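Local atomic coordinates of glutathione S-transferase (Sulfitobacter, PDB entry 4GF0), a protein that binds glutathione and, as a homologue of the glutathione transferases, probably catalyses its conjugation to electrophilic compounds. Residues A93-R96 and S97-Y101; A141-E145 and S146-R150; A181-P184 and K185-T188. One frame throughout, in Å; residues are numbered along the deposited sequence.

Contact 1: A93-R96 and S97-Y101; sequences AQMR and SAMYY
Met-95 and Met-99, one turn apart on helix 89-111, lie side by side and point the same way, with CG of Met-95 4.0 Å from SD of Met-99. The Met-99 CG methylene also lies against the turn behind it, 3.3 Å from the carbonyl O of Met-95. That same oxygen takes the backbone N-H of Met-99 in the carbonyl plane, Met-99 N lying 3.1 Å from Met-95 O, as part of the regular i to i+4 ladder. Its next rung, Tyr-100 N to Arg-96 O, is short at 2.8 Å and nearly straight, with an N-H...O angle of 169°. Arg-96 O serves a second purpose, because it sits in the plane of the Tyr-100 ring at its edge, 3.3 Å from CD2. The ring reaches this place with CG swung anti to the carbonyl carbon (chi1 -83°), which sets it beside its own backbone N, with CD2 near the preceding turn.

The methionine end then meets the arginine: CE of Met-95 lies 4.0 Å above one face of the Arg-96 guanidinium, toward its rim. The extended Arg-96 chain carries NE to a salt bridge with Asp-73 of the same chain. Farther out, Met-95 packs on Ala-162 and Leu-161, and Met-99 on Tyr-165, a residue of the glutathione pocket. Another side of the helix faces the second subunit, where Tyr-100 stacks on Tyr-100 of that subunit and the Ser-97 hydroxyl is hydrogen-bonded to Thr-66 OG1 of the same neighbour. One helical stretch therefore serves both the all-helical domain of the transferase fold and the dimer interface. Burial of the guanidinium, with the Met-95 methyl over one face, probably strengthens its pairing with Asp-73, while the stacked tyrosines add an aromatic contact to the interface.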
loop_
_atom_site.group_PDB
_atom_site.type_symbol
_atom_site.label_atom_id
_atom_site.label_comp_id
_atom_site.label_asym_id
_atom_site.label_seq_id
_atom_site.Cartn_x
_atom_site.Cartn_y
_atom_site.Cartn_z
ATOM N N ALA A 93 -5.413 2.904 -13.097
ATOM C CA ALA A 93 -4.851 3.833 -12.123
ATOM C C ALA A 93 -5.895 4.196 -11.069
ATOM O O ALA A 93 -5.581 4.389 -9.893
ATOM C CB ALA A 93 -4.297 5.088 -12.821
ATOM N N GLN A 94 -7.152 4.283 -11.480
ATOM C CA GLN A 94 -8.211 4.578 -10.528
ATOM C C GLN A 94 -8.416 3.386 -9.599
ATOM O O GLN A 94 -8.703 3.560 -8.422
ATOM C CB GLN A 94 -9.495 4.955 -11.269
ATOM C CG GLN A 94 -9.373 6.263 -12.034
ATOM C CD GLN A 94 -10.527 6.498 -12.978
ATOM O OE1 GLN A 94 -11.009 5.566 -13.631
ATOM N NE2 GLN A 94 -10.972 7.752 -13.072
ATOM N N MET A 95 -8.270 2.181 -10.151
ATOM C CA MET A 95 -8.316 0.949 -9.373
ATOM C C MET A 95 -7.187 0.972 -8.348
ATOM O O MET A 95 -7.407 0.722 -7.169
ATOM C CB MET A 95 -8.149 -0.261 -10.296
ATOM C CG MET A 95 -8.086 -1.611 -9.586
ATOM S SD MET A 95 -7.410 -2.880 -10.664
ATOM C CE MET A 95 -5.658 -2.462 -10.608
ATOM N N ARG A 96 -5.979 1.304 -8.787
ATOM C CA ARG A 96 -4.834 1.294 -7.871
ATOM C C ARG A 96 -4.870 2.433 -6.865
ATOM O O ARG A 96 -4.350 2.298 -5.760
ATOM C CB ARG A 96 -3.495 1.255 -8.624
ATOM C CG ARG A 96 -3.244 -0.108 -9.269
ATOM C CD ARG A 96 -1.806 -0.279 -9.723
ATOM N NE ARG A 96 -1.705 -1.527 -10.477
ATOM C CZ ARG A 96 -1.791 -1.608 -11.802
ATOM N NH1 ARG A 96 -1.937 -0.506 -12.533
ATOM N NH2 ARG A 96 -1.729 -2.798 -12.395
ATOM N N SER A 97 -5.490 3.550 -7.236
ATOM C CA SER A 97 -5.635 4.656 -6.302
ATOM C C SER A 97 -6.471 4.185 -5.134
ATOM O O SER A 97 -6.163 4.479 -3.982
ATOM C CB SER A 97 -6.323 5.845 -6.967
ATOM O OG SER A 97 -6.572 6.863 -6.009
ATOM N N ALA A 98 -7.536 3.445 -5.433
ATOM C CA ALA A 98 -8.392 2.921 -4.375
ATOM C C ALA A 98 -7.588 1.977 -3.492
ATOM O O ALA A 98 -7.691 2.023 -2.266
ATOM C CB ALA A 98 -9.592 2.192 -4.970
ATOM N N MET A 99 -6.776 1.131 -4.117
ATOM C CA MET A 99 -5.983 0.152 -3.370
ATOM C C MET A 99 -4.948 0.818 -2.463
ATOM O O MET A 99 -4.814 0.454 -1.301
ATOM C CB MET A 99 -5.332 -0.864 -4.314
ATOM C CG MET A 99 -6.360 -1.676 -5.101
ATOM S SD MET A 99 -5.657 -2.453 -6.580
ATOM C CE MET A 99 -4.541 -3.631 -5.838
ATOM N N TYR A 100 -4.225 1.798 -2.982
ATOM C CA TYR A 100 -3.243 2.485 -2.148
ATOM C C TYR A 100 -3.902 3.307 -1.056
ATOM O O TYR A 100 -3.341 3.433 0.030
ATOM C CB TYR A 100 -2.297 3.350 -2.981
ATOM C CG TYR A 100 -1.143 2.561 -3.565
ATOM C CD1 TYR A 100 0.027 2.373 -2.846
ATOM C CD2 TYR A 100 -1.228 2.007 -4.835
ATOM C CE1 TYR A 100 1.090 1.653 -3.372
ATOM C CE2 TYR A 100 -0.173 1.276 -5.372
ATOM C CZ TYR A 100 0.981 1.113 -4.635
ATOM O OH TYR A 100 2.030 0.412 -5.164
ATOM N N TYR A 101 -5.077 3.871 -1.334
ATOM C CA TYR A 101 -5.825 4.583 -0.293
ATOM C C TYR A 101 -6.157 3.636 0.858
ATOM O O TYR A 101 -6.021 3.977 2.035
ATOM C CB TYR A 101 -7.120 5.196 -0.840
ATOM C CG TYR A 101 -7.931 5.866 0.241
ATOM C CD1 TYR A 101 -7.603 7.134 0.688
ATOM C CD2 TYR A 101 -9.007 5.219 0.831
ATOM C CE1 TYR A 101 -8.326 7.750 1.682
ATOM C CE2 TYR A 101 -9.748 5.837 1.834
ATOM C CZ TYR A 101 -9.399 7.101 2.247
ATOM O OH TYR A 101 -10.114 7.723 3.242
#

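Contact 2: A141-E145 and S146-R150; sequences ADFVE and SDILR
Phe-143 packs against Asp-147 and Ile-148 near the end of helix 123-148. The side chains of Phe-143 and Ile-148 cross at about a right angle, CG1 of Ile-148 3.7 Å from CE2 of Phe-143, while CB of Asp-147 stands over one ring face in a CH-pi contact, 3.7 Å from the centroid and 19° off the normal. The ring comes alongside the following turn because its CG is anti to the backbone N (chi1 -174°). Val-144 extends the apolar patch, its CG2 meeting CD1 of Ile-148 at 4.2 Å and its CG1 approaching CG of Leu-149. Beyond the segments, Phe-143 and Ile-148 both meet Tyr-101 of helix 89-111. With an alanine here, the Asp-147 methylene and Ile-148 would probably lose the flat surface they pack on, opening a gap beside Tyr-101.

The backbone widens at this point into a pi-type turn. Val-144 O receives two N-H groups. Leu-149 N lies 2.9 Å from Val-144 O in the carbonyl plane. Ile-148 N approaches Val-144 O from above that plane, at 3.1 Å. At the polar edge, the Ser-146 hydroxyl donates a very short hydrogen bond to Asp-147 OD2, 2.5 Å from OG. The Asp-147 carboxylate and the Phe-143 ring are nearly parallel. Asp-147 thus sets its CB over the aromatic face and gives OD2 to the serine, combining an apolar and a polar contact in one short side chain.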
loop_
_atom_site.group_PDB
_atom_site.type_symbol
_atom_site.label_atom_id
_atom_site.label_comp_id
_atom_site.label_asym_id
_atom_site.label_seq_id
_atom_site.Cartn_x
_atom_site.Cartn_y
_atom_site.Cartn_z
ATOM N N ALA A 141 -14.892 6.187 5.291
ATOM C CA ALA A 141 -16.087 5.712 4.595
ATOM C C ALA A 141 -16.725 6.839 3.779
ATOM O O ALA A 141 -17.211 6.609 2.661
ATOM C CB ALA A 141 -17.078 5.115 5.566
ATOM N N ASP A 142 -16.699 8.053 4.326
ATOM C CA ASP A 142 -17.186 9.242 3.619
ATOM C C ASP A 142 -16.471 9.412 2.282
ATOM O O ASP A 142 -17.097 9.645 1.242
ATOM C CB ASP A 142 -16.954 10.504 4.454
ATOM C CG ASP A 142 -17.923 10.645 5.601
ATOM O OD1 ASP A 142 -18.896 9.869 5.678
ATOM O OD2 ASP A 142 -17.711 11.564 6.426
ATOM N N PHE A 143 -15.149 9.303 2.322
ATOM C CA PHE A 143 -14.335 9.405 1.117
ATOM C C PHE A 143 -14.563 8.265 0.132
ATOM O O PHE A 143 -14.582 8.483 -1.084
ATOM C CB PHE A 143 -12.855 9.480 1.478
ATOM C CG PHE A 143 -11.966 9.719 0.296
ATOM C CD1 PHE A 143 -11.800 10.999 -0.205
ATOM C CD2 PHE A 143 -11.308 8.672 -0.316
ATOM C CE1 PHE A 143 -10.983 11.233 -1.299
ATOM C CE2 PHE A 143 -10.497 8.896 -1.415
ATOM C CZ PHE A 143 -10.331 10.180 -1.903
ATOM N N VAL A 144 -14.698 7.043 0.640
ATOM C CA VAL A 144 -15.024 5.914 -0.216
ATOM C C VAL A 144 -16.320 6.196 -0.969
ATOM O O VAL A 144 -16.389 6.028 -2.188
ATOM C CB VAL A 144 -15.189 4.612 0.601
ATOM C CG1 VAL A 144 -15.865 3.529 -0.241
ATOM C CG2 VAL A 144 -13.834 4.129 1.094
ATOM N N GLU A 145 -17.332 6.634 -0.229
ATOM C CA GLU A 145 -18.662 6.866 -0.774
ATOM C C GLU A 145 -18.651 7.978 -1.826
ATOM O O GLU A 145 -19.318 7.880 -2.849
ATOM C CB GLU A 145 -19.643 7.190 0.367
ATOM C CG GLU A 145 -21.078 7.468 -0.056
ATOM C CD GLU A 145 -21.848 6.204 -0.401
ATOM O OE1 GLU A 145 -21.339 5.086 -0.144
ATOM O OE2 GLU A 145 -22.976 6.324 -0.923
ATOM N N SER A 146 -17.863 9.017 -1.594
ATOM C CA SER A 146 -17.904 10.194 -2.455
ATOM C C SER A 146 -16.874 10.157 -3.581
ATOM O O SER A 146 -17.078 10.769 -4.628
ATOM C CB SER A 146 -17.691 11.455 -1.623
ATOM O OG SER A 146 -16.356 11.504 -1.158
ATOM N N ASP A 147 -15.769 9.447 -3.375
ATOM C CA ASP A 147 -14.617 9.603 -4.266
ATOM C C ASP A 147 -13.957 8.324 -4.765
ATOM O O ASP A 147 -13.052 8.378 -5.596
ATOM C CB ASP A 147 -13.565 10.487 -3.600
ATOM C CG ASP A 147 -13.921 11.954 -3.663
ATOM O OD1 ASP A 147 -13.282 12.688 -4.442
ATOM O OD2 ASP A 147 -14.841 12.370 -2.937
ATOM N N ILE A 148 -14.396 7.177 -4.271
ATOM C CA ILE A 148 -13.809 5.920 -4.726
ATOM C C ILE A 148 -14.824 5.039 -5.431
ATOM O O ILE A 148 -14.578 4.567 -6.540
ATOM C CB ILE A 148 -13.173 5.136 -3.565
ATOM C CG1 ILE A 148 -11.937 5.877 -3.056
ATOM C CG2 ILE A 148 -12.819 3.709 -4.005
ATOM C CD1 ILE A 148 -11.183 5.133 -1.975
ATOM N N LEU A 149 -15.968 4.826 -4.788
ATOM C CA LEU A 149 -16.960 3.890 -5.301
ATOM C C LEU A 149 -17.830 4.524 -6.381
ATOM O O LEU A 149 -18.726 5.319 -6.081
ATOM C CB LEU A 149 -17.867 3.409 -4.170
ATOM C CG LEU A 149 -17.740 2.001 -3.614
ATOM C CD1 LEU A 149 -18.865 1.782 -2.611
ATOM C CD2 LEU A 149 -17.783 0.947 -4.725
ATOM N N ARG A 150 -17.576 4.179 -7.637
ATOM C CA ARG A 150 -18.425 4.664 -8.718
ATOM C C ARG A 150 -19.796 3.982 -8.680
ATOM O O ARG A 150 -20.824 4.630 -8.878
ATOM C CB ARG A 150 -17.750 4.474 -10.077
ATOM C CG ARG A 150 -18.524 5.101 -11.221
ATOM C CD ARG A 150 -17.691 5.205 -12.496
ATOM N NE ARG A 150 -18.547 5.165 -13.681
ATOM C CZ ARG A 150 -19.290 6.183 -14.107
ATOM N NH1 ARG A 150 -19.285 7.336 -13.449
ATOM N NH2 ARG A 150 -20.043 6.045 -15.191
#

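Contact 3: A181-P184 and K185-T188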
loop_
_atom_site.group_PDB
_atom_site.type_symbol
_atom_site.label_atom_id
_atom_site.label_comp_id
_atom_site.label_asym_id
_atom_site.label_seq_id
_atom_site.Cartn_x
_atom_site.Cartn_y
_atom_site.Cartn_z
ATOM N N ALA A 181 -24.771 1.030 6.625
ATOM C CA ALA A 181 -26.090 1.416 6.133
ATOM C C ALA A 181 -26.230 2.918 5.880
ATOM O O ALA A 181 -27.093 3.351 5.114
ATOM C CB ALA A 181 -27.142 0.961 7.110
ATOM N N ALA A 182 -25.391 3.720 6.525
ATOM C CA ALA A 182 -25.442 5.170 6.329
ATOM C C ALA A 182 -24.856 5.564 4.972
ATOM O O ALA A 182 -24.942 6.721 4.562
ATOM C CB ALA A 182 -24.722 5.886 7.453
ATOM N N TYR A 183 -24.271 4.591 4.276
ATOM C CA TYR A 183 -23.605 4.836 2.997
ATOM C C TYR A 183 -24.248 3.996 1.910
ATOM O O TYR A 183 -23.949 2.804 1.803
ATOM C CB TYR A 183 -22.126 4.460 3.117
ATOM C CG TYR A 183 -21.423 5.201 4.226
ATOM C CD1 TYR A 183 -20.831 6.431 3.991
ATOM C CD2 TYR A 183 -21.358 4.683 5.507
ATOM C CE1 TYR A 183 -20.189 7.119 5.002
ATOM C CE2 TYR A 183 -20.722 5.365 6.524
ATOM C CZ TYR A 183 -20.137 6.584 6.261
ATOM O OH TYR A 183 -19.499 7.269 7.268
ATOM N N PRO A 184 -25.141 4.604 1.111
ATOM C CA PRO A 184 -25.923 3.819 0.146
ATOM C C PRO A 184 -25.074 3.066 -0.878
ATOM O O PRO A 184 -25.359 1.894 -1.134
ATOM C CB PRO A 184 -26.832 4.862 -0.534
ATOM C CG PRO A 184 -26.330 6.206 -0.096
ATOM C CD PRO A 184 -25.607 6.002 1.202
ATOM N N LYS A 185 -24.045 3.701 -1.440
ATOM C CA LYS A 185 -23.216 3.018 -2.430
ATOM C C LYS A 185 -22.383 1.896 -1.818
ATOM O O LYS A 185 -22.236 0.830 -2.421
ATOM C CB LYS A 185 -22.352 4.006 -3.218
ATOM C CG LYS A 185 -23.158 4.838 -4.214
ATOM C CD LYS A 185 -22.253 5.519 -5.226
ATOM C CE LYS A 185 -21.430 6.582 -4.550
ATOM N NZ LYS A 185 -20.404 7.172 -5.452
ATOM N N ILE A 186 -21.857 2.125 -0.618
ATOM C CA ILE A 186 -21.135 1.073 0.090
ATOM C C ILE A 186 -22.083 -0.086 0.373
ATOM O O ILE A 186 -21.714 -1.246 0.227
ATOM C CB ILE A 186 -20.505 1.585 1.411
ATOM C CG1 ILE A 186 -19.361 2.556 1.106
ATOM C CG2 ILE A 186 -19.980 0.419 2.247
ATOM C CD1 ILE A 186 -18.649 3.083 2.354
ATOM N N THR A 187 -23.320 0.235 0.744
ATOM C CA THR A 187 -24.308 -0.794 1.045
ATOM C C THR A 187 -24.598 -1.651 -0.184
ATOM O O THR A 187 -24.581 -2.883 -0.106
ATOM C CB THR A 187 -25.609 -0.187 1.579
ATOM O OG1 THR A 187 -25.338 0.445 2.835
ATOM C CG2 THR A 187 -26.663 -1.269 1.785
ATOM N N THR A 188 -24.836 -0.999 -1.319
ATOM C CA THR A 188 -25.087 -1.733 -2.559
ATOM C C THR A 188 -23.869 -2.559 -2.938
ATOM O O THR A 188 -24.000 -3.702 -3.370
ATOM C CB THR A 188 -25.458 -0.791 -3.714
ATOM O OG1 THR A 188 -26.696 -0.133 -3.405
ATOM C CG2 THR A 188 -25.616 -1.579 -5.004
#
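Thr-187 closes back on Tyr-183 with two bonds to one oxygen. Its backbone N lies 2.8 Å from Tyr-183 O, nearly along the C=O axis, and Thr-187 OG1 donates to Tyr-183 O at 2.9 Å from well above the carbonyl plane. OG1 can do this because it is anti to the carbonyl carbon (chi1 -65°), which directs the hydroxyl back along the helix; there it also touches CA of Ala-181 at 3.5 Å. Packing is close here too: Tyr-183 and Ile-186 run side by side, Tyr-183 CB 3.7 Å from Ile-186 CB. The end of the Ile-186 chain approaches the tyrosine ring obliquely. One residue on, Thr-188 N bonds to Pro-184 O at 2.9 Å.

Tyr-183 occupies the N-cap position of helix 184-194, and Pro-184, the first helical residue, has no N-H to offer. The N-H groups of Lys-185 and Ile-186 are taken by the carboxylate of Glu-145, so a side chain of another helix, 123-148, takes up two N-H groups of the first turn. The Tyr-183 hydroxyl bonds to Asp-142 of that helix.

On the open side lie the exposed Pro-184 ring and Ala-181, which, from the preceding 3-10 turn, reaches the helix through little more than the Thr-187 hydroxyl.

How the contacts relate
From the N terminus the three contacts follow in series, each local to one short stretch of helix or helix end; none nests within or crosses another, and none closes a long loop. Contact 1 lies within helix 89-111. Contact 2, near the end of helix 123-148, touches it directly: Ala-98 CB is 3.7 Å from Ile-148 CG2, joining these consecutive helices. Contact 3, where the 3-10 turn at 181-182 leads into helix 184-194, meets contact 2 through polar atoms, with Lys-185 NZ 2.6 Å from Leu-149 O in a probable hydrogen bond. Contacts 1 and 3 stay about 9 Å apart at their nearest atoms, so 141-150 bridges them across the helical domain.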